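Local coordinates for protein putative branched-chain amino acid aminotransferase IlvE (Streptococcus mutans, PDB 4DQN) that probably transfers the amino group between the branched-chain amino acids leucine, isoleucine and valine and 2-oxoglutarate, using pyridoxal 5'-phosphate as cofactor, at residues 25-28 against 33-36; 83-88 against 246-251; 89-92 against 96-99; 220-225 against 240-245. All blocks are in the same frame, centred on the assembly; numbering follows the deposited sequence.

Contact 1. Residues 25-28 against 33-36; sequences YISY and KWDD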
loop_
_atom_site.group_PDB
_atom_site.type_symbol
_atom_site.label_atom_id
_atom_site.label_comp_id
_atom_site.label_asym_id
_atom_site.label_seq_id
_atom_site.Cartn_x
_atom_site.Cartn_y
_atom_site.Cartn_z
ATOM N N TYR A 25 -0.583 7.000 -23.056
ATOM C CA TYR A 25 0.137 8.228 -22.737
ATOM C C TYR A 25 1.130 7.965 -21.606
ATOM O O TYR A 25 0.845 7.205 -20.676
ATOM C CB TYR A 25 -0.876 9.282 -22.302
ATOM C CG TYR A 25 -0.321 10.580 -21.756
ATOM C CD1 TYR A 25 0.112 10.684 -20.430
ATOM C CD2 TYR A 25 -0.287 11.714 -22.543
ATOM C CE1 TYR A 25 0.586 11.884 -19.924
ATOM C CE2 TYR A 25 0.185 12.920 -22.047
ATOM C CZ TYR A 25 0.617 12.998 -20.744
ATOM O OH TYR A 25 1.067 14.208 -20.260
ATOM N N ILE A 26 2.292 8.603 -21.676
ATOM C CA ILE A 26 3.266 8.519 -20.593
ATOM C C ILE A 26 4.024 9.838 -20.467
ATOM O O ILE A 26 4.365 10.474 -21.466
ATOM C CB ILE A 26 4.254 7.323 -20.776
ATOM C CG1 ILE A 26 5.052 7.074 -19.496
ATOM C CG2 ILE A 26 5.202 7.561 -21.961
ATOM C CD1 ILE A 26 5.790 5.712 -19.480
ATOM N N SER A 27 4.264 10.256 -19.229
ATOM C CA SER A 27 4.954 11.505 -18.947
ATOM C C SER A 27 5.849 11.238 -17.753
ATOM O O SER A 27 5.453 10.515 -16.828
ATOM C CB SER A 27 3.947 12.618 -18.622
ATOM O OG SER A 27 4.600 13.857 -18.353
ATOM N N TYR A 28 7.052 11.803 -17.783
ATOM C CA TYR A 28 8.030 11.588 -16.725
ATOM C C TYR A 28 8.246 12.869 -15.938
ATOM O O TYR A 28 8.301 13.959 -16.515
ATOM C CB TYR A 28 9.374 11.109 -17.311
ATOM C CG TYR A 28 9.322 9.745 -17.979
ATOM C CD1 TYR A 28 8.857 9.602 -19.283
ATOM C CD2 TYR A 28 9.756 8.607 -17.311
ATOM C CE1 TYR A 28 8.819 8.355 -19.901
ATOM C CE2 TYR A 28 9.727 7.349 -17.928
ATOM C CZ TYR A 28 9.253 7.243 -19.217
ATOM O OH TYR A 28 9.209 6.011 -19.835
ATOM N N LYS A 33 9.983 18.874 -12.468
ATOM C CA LYS A 33 9.085 19.199 -13.597
ATOM C C LYS A 33 8.532 17.953 -14.289
ATOM O O LYS A 33 9.238 16.953 -14.401
ATOM C CB LYS A 33 9.827 20.009 -14.674
ATOM C CG LYS A 33 10.632 21.187 -14.183
ATOM C CD LYS A 33 9.731 22.298 -13.634
ATOM C CE LYS A 33 10.545 23.529 -13.222
ATOM N NZ LYS A 33 11.658 23.156 -12.294
ATOM N N TRP A 34 7.280 18.025 -14.758
ATOM C CA TRP A 34 6.740 17.042 -15.705
ATOM C C TRP A 34 7.209 17.382 -17.113
ATOM O O TRP A 34 7.237 18.553 -17.483
ATOM C CB TRP A 34 5.201 17.077 -15.731
ATOM C CG TRP A 34 4.563 16.514 -14.510
ATOM C CD1 TRP A 34 3.934 17.209 -13.517
ATOM C CD2 TRP A 34 4.512 15.131 -14.137
ATOM N NE1 TRP A 34 3.480 16.334 -12.545
ATOM C CE2 TRP A 34 3.834 15.056 -12.903
ATOM C CE3 TRP A 34 4.961 13.949 -14.735
ATOM C CZ2 TRP A 34 3.599 13.839 -12.258
ATOM C CZ3 TRP A 34 4.736 12.737 -14.081
ATOM C CH2 TRP A 34 4.062 12.695 -12.861
ATOM N N ASP A 35 7.554 16.375 -17.909
ATOM C CA ASP A 35 7.715 16.612 -19.345
ATOM C C ASP A 35 6.326 16.792 -19.959
ATOM O O ASP A 35 5.322 16.703 -19.240
ATOM C CB ASP A 35 8.535 15.514 -20.045
ATOM C CG ASP A 35 7.847 14.148 -20.061
ATOM O OD1 ASP A 35 8.583 13.142 -20.111
ATOM O OD2 ASP A 35 6.598 14.049 -20.052
ATOM N N ASP A 36 6.263 17.044 -21.268
ATOM C CA ASP A 36 4.987 17.325 -21.931
ATOM C C ASP A 36 4.135 16.085 -22.150
ATOM O O ASP A 36 2.964 16.199 -22.499
ATOM C CB ASP A 36 5.219 17.977 -23.299
ATOM C CG ASP A 36 5.858 19.349 -23.198
ATOM O OD1 ASP A 36 5.908 19.920 -22.079
ATOM O OD2 ASP A 36 6.311 19.861 -24.247
HETATM O O HOH W 1 7.084 11.125 -22.172
#
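The Asp35 carboxylate binds the hydroxyl of Ser27 and the backbone N of Tyr28. Ser27 OG donates to Asp35 OD2 at 2.6 Å. Tyr28 N donates to Asp35 OD1 at 3.1 Å, and a weak second bond runs from the same nitrogen to OD2. Both donors sit well above the carboxylate plane, Tyr28 N by 50°. These bonds tie together the two strands of a beta hairpin, 24-30 and 33-40, at the margin of the seven-stranded antiparallel sheet. The backbone adds one bond, Asp35 N to Tyr28 O at 2.9 Å. The carboxylate is turned back to Tyr28 N by a chi1 of 66°, which sets CG between the backbone N and the carbonyl carbon of Asp35. OD2 also accepts from Gly37 N, so three donors fix the rotation of the carboxylate. Lys102 of helix 100-113 binds Ser27 OG, Tyr25 OH and the backbone O of Asp35. Further out, the Trp34 indole lies beside Ser27, with CE3 3.6 Å from Ser27 OG. Its NE1 bonds to Gln97 O. The Tyr28 ring runs alongside the carboxylate, their planes 70° apart. A water donates to Ile26 O at 2.9 Å and to Asp35 OD1 at 3.3 Å.

Contact 2. Residues 83-88 against 246-251; sequences AERLQR and SILPSV
Arg85 on helix 79-92 faces Pro249 in the irregular loop before helix 251-262, with their CA atoms 8.2 Å apart. That gap is bridged mainly by the arginine side chain. Its CG is anti to the backbone N (chi1 -176°), and a bend at chi3 (66°) brings NH1 to the loop. NH1 donates to Pro249 O at 3.0 Å. The bond is bent, with 145° at the hydrogen, and the donor stands above the carbonyl plane. Leu248 crosses the arginine at about a right angle, and its CD2 comes within 3.5 Å of Arg85 NH1. Ser250 CA lies 3.4 Å from the same nitrogen. Val251 CG2 sits over one face of the guanidinium. Arg85 CD rests 3.5 Å from Pro249 O, which is therefore approached by both the chain and the head of the arginine. This buried contact belongs to the class IV aminotransferase fold and lies close to the predicted cofactor site. The side chain of Arg85 is about 4 Å from that of Lys188, the predicted attachment point of pyridoxal phosphate, which is not attached here. Glu62 of strand 59-68 forms a salt bridge with Arg85 NE and probably offsets its buried charge. At the end of the loop Ser250 is the N-cap of helix 251-262. Its OG accepts from Lys253 N.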
loop_
_atom_site.group_PDB
_atom_site.type_symbol
_atom_site.label_atom_id
_atom_site.label_comp_id
_atom_site.label_asym_id
_atom_site.label_seq_id
_atom_site.Cartn_x
_atom_site.Cartn_y
_atom_site.Cartn_z
ATOM N N ALA A 83 -9.169 14.238 -11.832
ATOM C CA ALA A 83 -7.890 14.930 -11.746
ATOM C C ALA A 83 -7.692 15.527 -10.358
ATOM O O ALA A 83 -6.588 15.494 -9.811
ATOM C CB ALA A 83 -7.807 16.035 -12.819
ATOM N N GLU A 84 -8.757 16.095 -9.799
ATOM C CA GLU A 84 -8.676 16.748 -8.498
ATOM C C GLU A 84 -8.511 15.710 -7.403
ATOM O O GLU A 84 -7.774 15.925 -6.438
ATOM C CB GLU A 84 -9.902 17.648 -8.269
ATOM C CG GLU A 84 -9.935 18.828 -9.253
ATOM C CD GLU A 84 -11.152 19.743 -9.108
ATOM O OE1 GLU A 84 -12.061 19.433 -8.297
ATOM O OE2 GLU A 84 -11.192 20.775 -9.821
ATOM N N ARG A 85 -9.172 14.567 -7.566
ATOM C CA ARG A 85 -9.002 13.479 -6.608
ATOM C C ARG A 85 -7.577 12.917 -6.643
ATOM O O ARG A 85 -6.994 12.618 -5.588
ATOM C CB ARG A 85 -10.042 12.372 -6.832
ATOM C CG ARG A 85 -9.949 11.259 -5.787
ATOM C CD ARG A 85 -11.101 10.267 -5.871
ATOM N NE ARG A 85 -11.087 9.491 -7.114
ATOM C CZ ARG A 85 -12.000 8.570 -7.436
ATOM N NH1 ARG A 85 -13.012 8.320 -6.614
ATOM N NH2 ARG A 85 -11.906 7.901 -8.585
ATOM N N LEU A 86 -7.011 12.786 -7.844
ATOM C CA LEU A 86 -5.626 12.331 -7.984
ATOM C C LEU A 86 -4.657 13.341 -7.375
ATOM O O LEU A 86 -3.594 12.961 -6.888
ATOM C CB LEU A 86 -5.264 12.111 -9.464
ATOM C CG LEU A 86 -4.378 10.939 -9.915
ATOM C CD1 LEU A 86 -3.565 11.265 -11.167
ATOM C CD2 LEU A 86 -3.514 10.320 -8.819
ATOM N N GLN A 87 -5.010 14.627 -7.409
ATOM C CA GLN A 87 -4.142 15.647 -6.831
ATOM C C GLN A 87 -4.122 15.518 -5.318
ATOM O O GLN A 87 -3.068 15.608 -4.689
ATOM C CB GLN A 87 -4.593 17.057 -7.252
ATOM C CG GLN A 87 -4.178 17.438 -8.674
ATOM C CD GLN A 87 -5.171 18.371 -9.345
ATOM O OE1 GLN A 87 -6.042 18.951 -8.687
ATOM N NE2 GLN A 87 -5.051 18.518 -10.658
ATOM N N ARG A 88 -5.289 15.305 -4.723
ATOM C CA ARG A 88 -5.353 15.104 -3.284
ATOM C C ARG A 88 -4.663 13.796 -2.879
ATOM O O ARG A 88 -3.989 13.726 -1.849
ATOM C CB ARG A 88 -6.801 15.121 -2.810
ATOM C CG ARG A 88 -7.414 16.513 -2.803
ATOM C CD ARG A 88 -8.790 16.486 -2.166
ATOM N NE ARG A 88 -9.782 15.964 -3.094
ATOM C CZ ARG A 88 -10.387 16.709 -4.020
ATOM N NH1 ARG A 88 -10.088 18.003 -4.133
ATOM N NH2 ARG A 88 -11.278 16.163 -4.834
ATOM N N SER A 246 -12.057 8.429 6.093
ATOM C CA SER A 246 -11.373 7.164 5.834
ATOM C C SER A 246 -11.932 6.546 4.546
ATOM O O SER A 246 -11.494 5.483 4.092
ATOM C CB SER A 246 -11.570 6.217 7.033
ATOM O OG SER A 246 -11.013 4.935 6.787
ATOM N N ILE A 247 -12.897 7.242 3.956
ATOM C CA ILE A 247 -13.604 6.768 2.770
ATOM C C ILE A 247 -13.080 7.448 1.497
ATOM O O ILE A 247 -12.799 8.651 1.497
ATOM C CB ILE A 247 -15.126 7.049 2.925
ATOM C CG1 ILE A 247 -15.744 6.088 3.949
ATOM C CG2 ILE A 247 -15.859 6.970 1.591
ATOM C CD1 ILE A 247 -17.167 6.477 4.349
ATOM N N LEU A 248 -12.931 6.675 0.422
ATOM C CA LEU A 248 -12.631 7.245 -0.890
ATOM C C LEU A 248 -13.888 7.882 -1.475
ATOM O O LEU A 248 -14.880 7.196 -1.712
ATOM C CB LEU A 248 -12.139 6.167 -1.856
ATOM C CG LEU A 248 -11.954 6.700 -3.283
ATOM C CD1 LEU A 248 -10.494 6.997 -3.535
ATOM C CD2 LEU A 248 -12.506 5.742 -4.331
ATOM N N PRO A 249 -13.848 9.197 -1.730
ATOM C CA PRO A 249 -15.019 9.868 -2.305
ATOM C C PRO A 249 -15.133 9.623 -3.817
ATOM O O PRO A 249 -14.329 10.165 -4.584
ATOM C CB PRO A 249 -14.745 11.351 -2.020
ATOM C CG PRO A 249 -13.237 11.460 -1.819
ATOM C CD PRO A 249 -12.658 10.064 -1.715
ATOM N N SER A 250 -16.108 8.818 -4.243
ATOM C CA SER A 250 -16.234 8.493 -5.668
ATOM C C SER A 250 -16.913 9.611 -6.466
ATOM O O SER A 250 -17.767 10.343 -5.945
ATOM C CB SER A 250 -16.925 7.136 -5.888
ATOM O OG SER A 250 -18.336 7.240 -5.941
ATOM N N VAL A 251 -16.501 9.768 -7.719
ATOM C CA VAL A 251 -17.121 10.751 -8.613
ATOM C C VAL A 251 -18.588 10.371 -8.823
ATOM O O VAL A 251 -19.475 11.225 -8.911
ATOM C CB VAL A 251 -16.374 10.803 -9.956
ATOM C CG1 VAL A 251 -16.937 11.899 -10.848
ATOM C CG2 VAL A 251 -14.892 11.047 -9.723
#

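Contact 3. Residues 89-92 against 96-99; sequences TADR and PQVP
Ala90 and Asp91, near the end of helix 79-92, meet Pro96 and Gln97 of the loop that follows. Thr89, just before them, faces elsewhere: its OG1 bonds to Arg85 O and to Lys188 N. Ala90 points its methyl group at the loop. Its CB is 4.0 Å from Pro96 O and 4.4 Å from Gln97 CA. The CA atoms of Ala90 and Gln97 are 5.8 Å apart, so the loop backbone passes close to the helix here. The two segments belong to the turn between two helices: the chain leaves helix 79-92, folds back along it and enters helix 100-113 with Pro99 at the N-cap position. Asp91 supplies the polar part. Its OD1 accepts from Gln97 NE2 at 3.0 Å, in an almost straight bond of 177°. The donor comes to the syn side of the carboxylate, 22° out of its plane, while OD1 lies in the plane of the Gln97 amide. The two planes are 45° apart. Gln97 reaches across with its chain extended beyond CG, and its CG passes 3.6 Å from Asp91 OD1. Both side chains are exposed, whereas Ala90 is buried. Last in the helix, Arg92 packs on Tyr176 of the second subunit.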
loop_
_atom_site.group_PDB
_atom_site.type_symbol
_atom_site.label_atom_id
_atom_site.label_comp_id
_atom_site.label_asym_id
_atom_site.label_seq_id
_atom_site.Cartn_x
_atom_site.Cartn_y
_atom_site.Cartn_z
ATOM N N THR A 89 -4.812 12.766 -3.707
ATOM C CA THR A 89 -4.161 11.480 -3.444
ATOM C C THR A 89 -2.634 11.617 -3.494
ATOM O O THR A 89 -1.903 11.043 -2.667
ATOM C CB THR A 89 -4.644 10.413 -4.449
ATOM O OG1 THR A 89 -6.048 10.184 -4.252
ATOM C CG2 THR A 89 -3.925 9.123 -4.233
ATOM N N ALA A 90 -2.153 12.385 -4.461
ATOM C CA ALA A 90 -0.721 12.643 -4.604
ATOM C C ALA A 90 -0.167 13.361 -3.379
ATOM O O ALA A 90 0.906 13.001 -2.848
ATOM C CB ALA A 90 -0.484 13.476 -5.864
ATOM N N ASP A 91 -0.895 14.377 -2.922
ATOM C CA ASP A 91 -0.481 15.137 -1.750
ATOM C C ASP A 91 -0.294 14.220 -0.552
ATOM O O ASP A 91 0.680 14.348 0.192
ATOM C CB ASP A 91 -1.554 16.166 -1.374
ATOM C CG ASP A 91 -1.578 17.377 -2.290
ATOM O OD1 ASP A 91 -0.633 17.594 -3.086
ATOM O OD2 ASP A 91 -2.563 18.141 -2.187
ATOM N N ARG A 92 -1.240 13.307 -0.354
ATOM C CA ARG A 92 -1.201 12.400 0.794
ATOM C C ARG A 92 0.035 11.500 0.763
ATOM O O ARG A 92 0.569 11.118 1.811
ATOM C CB ARG A 92 -2.470 11.542 0.817
ATOM C CG ARG A 92 -2.599 10.644 2.031
ATOM C CD ARG A 92 -2.791 11.430 3.327
ATOM N NE ARG A 92 -2.830 10.516 4.470
ATOM C CZ ARG A 92 -3.278 10.827 5.685
ATOM N NH1 ARG A 92 -3.732 12.049 5.942
ATOM N NH2 ARG A 92 -3.262 9.903 6.648
ATOM N N PRO A 96 4.234 14.533 -6.626
ATOM C CA PRO A 96 3.891 15.809 -7.275
ATOM C C PRO A 96 2.560 15.702 -7.993
ATOM O O PRO A 96 2.264 14.649 -8.585
ATOM C CB PRO A 96 5.012 15.997 -8.302
ATOM C CG PRO A 96 5.568 14.584 -8.546
ATOM C CD PRO A 96 5.442 13.914 -7.200
ATOM N N GLN A 97 1.762 16.763 -7.952
ATOM C CA GLN A 97 0.457 16.734 -8.599
ATOM C C GLN A 97 0.548 16.720 -10.126
ATOM O O GLN A 97 1.450 17.312 -10.721
ATOM C CB GLN A 97 -0.375 17.938 -8.157
ATOM C CG GLN A 97 -0.839 17.906 -6.698
ATOM C CD GLN A 97 -1.715 19.094 -6.373
ATOM O OE1 GLN A 97 -2.195 19.778 -7.281
ATOM N NE2 GLN A 97 -1.922 19.357 -5.090
ATOM N N VAL A 98 -0.398 16.037 -10.757
ATOM C CA VAL A 98 -0.608 16.163 -12.195
ATOM C C VAL A 98 -1.701 17.210 -12.353
ATOM O O VAL A 98 -2.820 16.996 -11.882
ATOM C CB VAL A 98 -1.097 14.825 -12.802
ATOM C CG1 VAL A 98 -1.493 14.999 -14.273
ATOM C CG2 VAL A 98 -0.020 13.757 -12.674
ATOM N N PRO A 99 -1.381 18.367 -12.966
ATOM C CA PRO A 99 -2.395 19.427 -13.098
ATOM C C PRO A 99 -3.628 18.973 -13.879
ATOM O O PRO A 99 -3.539 18.081 -14.726
ATOM C CB PRO A 99 -1.653 20.538 -13.859
ATOM C CG PRO A 99 -0.172 20.345 -13.423
ATOM C CD PRO A 99 -0.030 18.828 -13.354
#

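Contact 4. Residues 220-225 against 240-245; sequences TKIEEV and ITPLSP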
loop_
_atom_site.group_PDB
_atom_site.type_symbol
_atom_site.label_atom_id
_atom_site.label_comp_id
_atom_site.label_asym_id
_atom_site.label_seq_id
_atom_site.Cartn_x
_atom_site.Cartn_y
_atom_site.Cartn_z
ATOM N N THR A 220 -19.154 0.541 13.713
ATOM C CA THR A 220 -20.583 0.708 13.942
ATOM C C THR A 220 -21.278 1.422 12.771
ATOM O O THR A 220 -22.510 1.453 12.686
ATOM C CB THR A 220 -20.827 1.475 15.244
ATOM O OG1 THR A 220 -22.212 1.380 15.601
ATOM C CG2 THR A 220 -20.447 2.924 15.066
ATOM N N LYS A 221 -20.475 1.981 11.866
ATOM C CA LYS A 221 -20.992 2.749 10.736
ATOM C C LYS A 221 -20.388 2.222 9.442
ATOM O O LYS A 221 -19.228 1.801 9.414
ATOM C CB LYS A 221 -20.621 4.221 10.898
ATOM C CG LYS A 221 -21.113 4.855 12.185
ATOM C CD LYS A 221 -20.470 6.221 12.402
ATOM C CE LYS A 221 -18.953 6.092 12.409
ATOM N NZ LYS A 221 -18.252 7.403 12.505
ATOM N N ILE A 222 -21.174 2.243 8.372
ATOM C CA ILE A 222 -20.716 1.757 7.075
ATOM C C ILE A 222 -19.744 2.740 6.444
ATOM O O ILE A 222 -19.969 3.955 6.463
ATOM C CB ILE A 222 -21.906 1.511 6.117
ATOM C CG1 ILE A 222 -22.739 0.325 6.607
ATOM C CG2 ILE A 222 -21.422 1.243 4.699
ATOM C CD1 ILE A 222 -23.952 0.026 5.721
ATOM N N GLU A 223 -18.654 2.212 5.895
ATOM C CA GLU A 223 -17.686 3.030 5.185
ATOM C C GLU A 223 -17.888 2.904 3.687
ATOM O O GLU A 223 -18.274 3.865 3.007
ATOM C CB GLU A 223 -16.271 2.576 5.524
ATOM C CG GLU A 223 -15.868 2.862 6.947
ATOM C CD GLU A 223 -14.987 4.072 7.068
ATOM O OE1 GLU A 223 -13.857 4.041 6.536
ATOM O OE2 GLU A 223 -15.425 5.059 7.694
ATOM N N GLU A 224 -17.607 1.714 3.169
ATOM C CA GLU A 224 -17.746 1.481 1.738
ATOM C C GLU A 224 -17.914 0.004 1.367
ATOM O O GLU A 224 -17.710 -0.893 2.199
ATOM C CB GLU A 224 -16.583 2.130 0.961
ATOM C CG GLU A 224 -15.188 1.868 1.515
ATOM C CD GLU A 224 -14.141 2.770 0.871
ATOM O OE1 GLU A 224 -14.307 4.006 0.907
ATOM O OE2 GLU A 224 -13.157 2.243 0.316
ATOM N N VAL A 225 -18.295 -0.216 0.107
ATOM C CA VAL A 225 -18.612 -1.531 -0.435
ATOM C C VAL A 225 -17.494 -1.928 -1.392
ATOM O O VAL A 225 -17.501 -1.543 -2.565
ATOM C CB VAL A 225 -19.940 -1.474 -1.203
ATOM C CG1 VAL A 225 -20.456 -2.876 -1.519
ATOM C CG2 VAL A 225 -20.980 -0.676 -0.406
ATOM N N ILE A 240 -28.977 8.882 1.130
ATOM C CA ILE A 240 -27.965 9.010 2.171
ATOM C C ILE A 240 -26.729 8.159 1.862
ATOM O O ILE A 240 -26.836 6.966 1.547
ATOM C CB ILE A 240 -28.530 8.663 3.571
ATOM C CG1 ILE A 240 -29.772 9.517 3.869
ATOM C CG2 ILE A 240 -27.475 8.893 4.634
ATOM C CD1 ILE A 240 -30.390 9.255 5.236
ATOM N N THR A 241 -25.558 8.785 1.925
ATOM C CA THR A 241 -24.303 8.077 1.655
ATOM C C THR A 241 -23.342 8.377 2.796
ATOM O O THR A 241 -23.358 9.484 3.332
ATOM C CB THR A 241 -23.705 8.501 0.283
ATOM O OG1 THR A 241 -22.559 7.698 -0.046
ATOM C CG2 THR A 241 -23.307 9.961 0.297
ATOM N N PRO A 242 -22.521 7.388 3.194
ATOM C CA PRO A 242 -21.575 7.578 4.299
ATOM C C PRO A 242 -20.570 8.703 4.068
ATOM O O PRO A 242 -20.064 8.912 2.959
ATOM C CB PRO A 242 -20.834 6.234 4.356
ATOM C CG PRO A 242 -21.835 5.252 3.840
ATOM C CD PRO A 242 -22.548 5.988 2.734
ATOM N N LEU A 243 -20.287 9.433 5.139
ATOM C CA LEU A 243 -19.213 10.406 5.127
ATOM C C LEU A 243 -18.189 10.087 6.212
ATOM O O LEU A 243 -18.482 10.159 7.410
ATOM C CB LEU A 243 -19.771 11.808 5.345
ATOM C CG LEU A 243 -18.736 12.926 5.494
ATOM C CD1 LEU A 243 -17.674 12.879 4.378
ATOM C CD2 LEU A 243 -19.463 14.254 5.506
ATOM N N SER A 244 -16.981 9.741 5.791
ATOM C CA SER A 244 -15.883 9.541 6.725
ATOM C C SER A 244 -14.610 10.015 6.058
ATOM O O SER A 244 -14.520 10.011 4.832
ATOM C CB SER A 244 -15.763 8.065 7.116
ATOM O OG SER A 244 -14.403 7.692 7.314
ATOM N N PRO A 245 -13.623 10.432 6.865
ATOM C CA PRO A 245 -12.311 10.833 6.344
ATOM C C PRO A 245 -11.466 9.618 5.967
ATOM O O PRO A 245 -10.298 9.772 5.596
ATOM C CB PRO A 245 -11.672 11.533 7.544
ATOM C CG PRO A 245 -12.289 10.861 8.739
ATOM C CD PRO A 245 -13.708 10.580 8.332
#
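Pro242 presses against the backbone of Ile222 and Glu223, and this is the tight part of the contact. Its CB is 3.2 Å from Ile222 O and 3.7 Å from Glu223 O. CG of the same ring touches Ile222 CG2 at 4.1 Å, an apolar contact between side chains that run at an oblique angle. The proline ring thus lies against two successive carbonyl oxygens. Glu223 and Glu224 both face Tyr213 of strand 211-214, which makes a classic beta bulge in strand 222-225. The other part of the contact is looser and less deeply buried, and rests on one pair of side chains. Ser244 is partly exposed, and its neighbours Leu243 and Pro245 are exposed. Ser244 OG donates to Glu223 OE2 at 2.8 Å. It meets the carboxylate on its syn side, 18° out of the plane. Ser244 CB is also near, 3.1 Å from OE2. The CB of Glu223 points away from Pro242 and Ser244, but a bend at chi2 (-101°) swings its carboxylate back to the serine. Ser246 completes the polar cluster: its backbone N bonds to Ser244 OG and its own OG to Glu223 OE1. Both carboxylate oxygens of Glu223 are therefore held by serines. In the mixed sheet of the class IV aminotransferase fold, strand 228-234 pairs with both 222-225 and 238-241. Its Phe230 packs on Ile222 and Pro242, while Ile212 and Leu214 of strand 211-214 touch Ile222.

Contacts 1, 3, 2 and 4 form a series of neighbours across the subunit. Contact 1 joins contact 3 where Trp34 CZ2 packs on Val98 CG2 at 3.6 Å. Contacts 2 and 3 share helix 79-92, their centres 11 Å apart, and Gln87 NE2 reaches Val98 O at 3.0 Å. Contact 2 meets contact 4 through Leu248 N and Glu224 OE1, also 3.0 Å apart. The ends of this series, contacts 1 and 4, have centres 36 Å apart with the middle of the subunit between them. Arg85 of contact 2 lies beside the side chain of the predicted cofactor lysine, Lys188. Segment 89-92 of contact 3 reaches the backbone of the same lysine through Thr89, although the Ala90 side chain is about 10 Å from that of Lys188.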